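Local coordinates for phytochromobilin synthase (Solanum lycopersicum, PDB 6KME), which probably reduces biliverdin IX alpha to phytochromobilin with electrons from ferredoxin, a key step in making the phytochrome chromophore, at residues 39-44 with 72-77. The protein carries 1 engineered substitution. Numbering follows the deposited sequence.
Sequences FALEET and QMLSFE
L41 reaches from helix 34-47 to the ring of F76 on strand 69-77, and both of its methyl groups meet the same side of that ring. CD1 of L41 lies 3.6 Å from CE2 of F76. CD2 of L41 comes within 3.8 Å of the same CE2 of F76. The two methyls thus bracket CE2 from one side of the ring plane, approaching obliquely, with the two side chains crossing at about a right angle. In L41 the first torsion sets CG opposite the carbonyl carbon (chi1 -59°) and the second extends the chain (chi2 -176°), carrying CD1 out to the F76 ring and to within a loose touch of L74. A leucine suits this place because its fork sets two methyls against neighbouring ring carbons; the phenylalanine offers a broad apolar group that reaches out from the strand, and its length helps bridge a CA-to-CA gap of 9.2 Å between L41 and F76. L74, two residues back and pointing to the same side of the strand, adds that looser touch, CD1 to CD1 of L41 at 4.4 Å. Shortening L41 to an alanine removes both methyls from the F76 ring and would probably open a gap between helix and strand. L50 also touches both L41 and F76, and L84 of the adjacent strand 81-91 meets L41, widening the apolar patch. Such alternation, with L74 and F76 turned to the helix and S75 to the opposite face of the sheet, is how a beta-strand serves two packed faces, here in the alpha/beta/alpha sandwich of the ferredoxin-dependent bilin reductases, whose central antiparallel sheet lies between helical layers.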
loop_
_atom_site.group_PDB
_atom_site.type_symbol
_atom_site.label_atom_id
_atom_site.label_comp_id
_atom_site.label_asym_id
_atom_site.label_seq_id
_atom_site.Cartn_x
_atom_site.Cartn_y
_atom_site.Cartn_z
ATOM N N PHE A 39 -1.400 15.434 -8.150
ATOM C CA PHE A 39 -1.931 14.750 -9.321
ATOM C C PHE A 39 -3.093 13.844 -8.935
ATOM O O PHE A 39 -4.130 13.829 -9.601
ATOM C CB PHE A 39 -0.842 13.932 -10.020
ATOM C CG PHE A 39 -1.374 13.040 -11.124
ATOM C CD1 PHE A 39 -1.485 13.510 -12.416
ATOM C CD2 PHE A 39 -1.788 11.741 -10.854
ATOM C CE1 PHE A 39 -1.989 12.697 -13.430
ATOM C CE2 PHE A 39 -2.294 10.929 -11.854
ATOM C CZ PHE A 39 -2.393 11.405 -13.147
ATOM N N ALA A 40 -2.929 13.072 -7.857
ATOM C CA ALA A 40 -3.907 12.034 -7.555
ATOM C C ALA A 40 -5.206 12.637 -7.052
ATOM O O ALA A 40 -6.295 12.179 -7.422
ATOM C CB ALA A 40 -3.339 11.051 -6.530
ATOM N N LEU A 41 -5.112 13.673 -6.222
ATOM C CA LEU A 41 -6.328 14.312 -5.728
ATOM C C LEU A 41 -7.100 14.978 -6.857
ATOM O O LEU A 41 -8.334 14.875 -6.919
ATOM C CB LEU A 41 -5.986 15.320 -4.632
ATOM C CG LEU A 41 -5.255 14.771 -3.403
ATOM C CD1 LEU A 41 -5.068 15.869 -2.357
ATOM C CD2 LEU A 41 -5.963 13.560 -2.799
ATOM N N GLU A 42 -6.397 15.668 -7.764
ATOM C CA GLU A 42 -7.068 16.284 -8.914
ATOM C C GLU A 42 -7.753 15.238 -9.791
ATOM O O GLU A 42 -8.908 15.424 -10.205
ATOM C CB GLU A 42 -6.070 17.092 -9.749
ATOM C CG GLU A 42 -5.487 18.299 -9.053
ATOM C CD GLU A 42 -6.052 19.592 -9.588
ATOM O OE1 GLU A 42 -7.261 19.627 -9.901
ATOM O OE2 GLU A 42 -5.285 20.570 -9.708
ATOM N N GLU A 43 -7.044 14.145 -10.113
ATOM C CA GLU A 43 -7.645 13.095 -10.936
ATOM C C GLU A 43 -8.859 12.482 -10.247
ATOM O O GLU A 43 -9.893 12.255 -10.889
ATOM C CB GLU A 43 -6.618 12.005 -11.267
ATOM C CG GLU A 43 -5.589 12.391 -12.318
ATOM C CD GLU A 43 -6.136 12.478 -13.745
ATOM O OE1 GLU A 43 -6.812 11.534 -14.226
ATOM O OE2 GLU A 43 -5.868 13.507 -14.398
ATOM N N THR A 44 -8.762 12.221 -8.940
ATOM C CA THR A 44 -9.897 11.638 -8.227
ATOM C C THR A 44 -11.132 12.526 -8.343
ATOM O O THR A 44 -12.249 12.033 -8.549
ATOM C CB THR A 44 -9.542 11.401 -6.755
ATOM O OG1 THR A 44 -8.266 10.758 -6.661
ATOM C CG2 THR A 44 -10.604 10.517 -6.076
ATOM N N GLN A 72 3.921 15.306 6.674
ATOM C CA GLN A 72 2.705 15.967 6.215
ATOM C C GLN A 72 1.660 14.911 5.891
ATOM O O GLN A 72 1.944 13.953 5.161
ATOM C CB GLN A 72 2.978 16.836 4.988
ATOM C CG GLN A 72 4.087 17.849 5.179
ATOM C CD GLN A 72 4.932 18.010 3.927
ATOM O OE1 GLN A 72 4.499 18.619 2.947
ATOM N NE2 GLN A 72 6.142 17.450 3.949
ATOM N N MET A 73 0.454 15.084 6.437
ATOM C CA MET A 73 -0.593 14.081 6.296
ATOM C C MET A 73 -1.877 14.702 5.763
ATOM O O MET A 73 -2.287 15.788 6.192
ATOM C CB MET A 73 -0.854 13.384 7.630
ATOM C CG MET A 73 0.329 12.543 8.073
ATOM S SD MET A 73 0.296 12.071 9.796
ATOM C CE MET A 73 0.770 13.606 10.602
ATOM N N LEU A 74 -2.515 13.993 4.832
ATOM C CA LEU A 74 -3.774 14.419 4.235
ATOM C C LEU A 74 -4.734 13.240 4.235
ATOM O O LEU A 74 -4.307 12.093 4.135
ATOM C CB LEU A 74 -3.569 14.914 2.809
ATOM C CG LEU A 74 -2.661 16.109 2.568
ATOM C CD1 LEU A 74 -2.344 16.163 1.088
ATOM C CD2 LEU A 74 -3.356 17.397 3.017
ATOM N N SER A 75 -6.034 13.512 4.349
ATOM C CA SER A 75 -6.974 12.400 4.323
ATOM C C SER A 75 -8.317 12.857 3.762
ATOM O O SER A 75 -8.753 13.996 3.969
ATOM C CB SER A 75 -7.141 11.762 5.714
ATOM O OG SER A 75 -7.451 12.718 6.718
ATOM N N PHE A 76 -8.965 11.943 3.042
ATOM C CA PHE A 76 -10.213 12.233 2.350
ATOM C C PHE A 76 -11.054 10.968 2.324
ATOM O O PHE A 76 -10.569 9.866 2.605
ATOM C CB PHE A 76 -9.960 12.733 0.923
ATOM C CG PHE A 76 -9.090 13.951 0.854
ATOM C CD1 PHE A 76 -9.638 15.218 0.981
ATOM C CD2 PHE A 76 -7.720 13.827 0.676
ATOM C CE1 PHE A 76 -8.833 16.339 0.919
ATOM C CE2 PHE A 76 -6.916 14.948 0.619
ATOM C CZ PHE A 76 -7.463 16.193 0.746
ATOM N N GLU A 77 -12.327 11.136 1.984
ATOM C CA GLU A 77 -13.181 10.010 1.651
ATOM C C GLU A 77 -14.041 10.392 0.457
ATOM O O GLU A 77 -14.030 11.542 -0.002
ATOM C CB GLU A 77 -14.037 9.557 2.847
ATOM C CG GLU A 77 -14.775 10.649 3.590
ATOM C CD GLU A 77 -15.373 10.135 4.893
ATOM O OE1 GLU A 77 -14.628 9.991 5.892
ATOM O OE2 GLU A 77 -16.585 9.840 4.904
#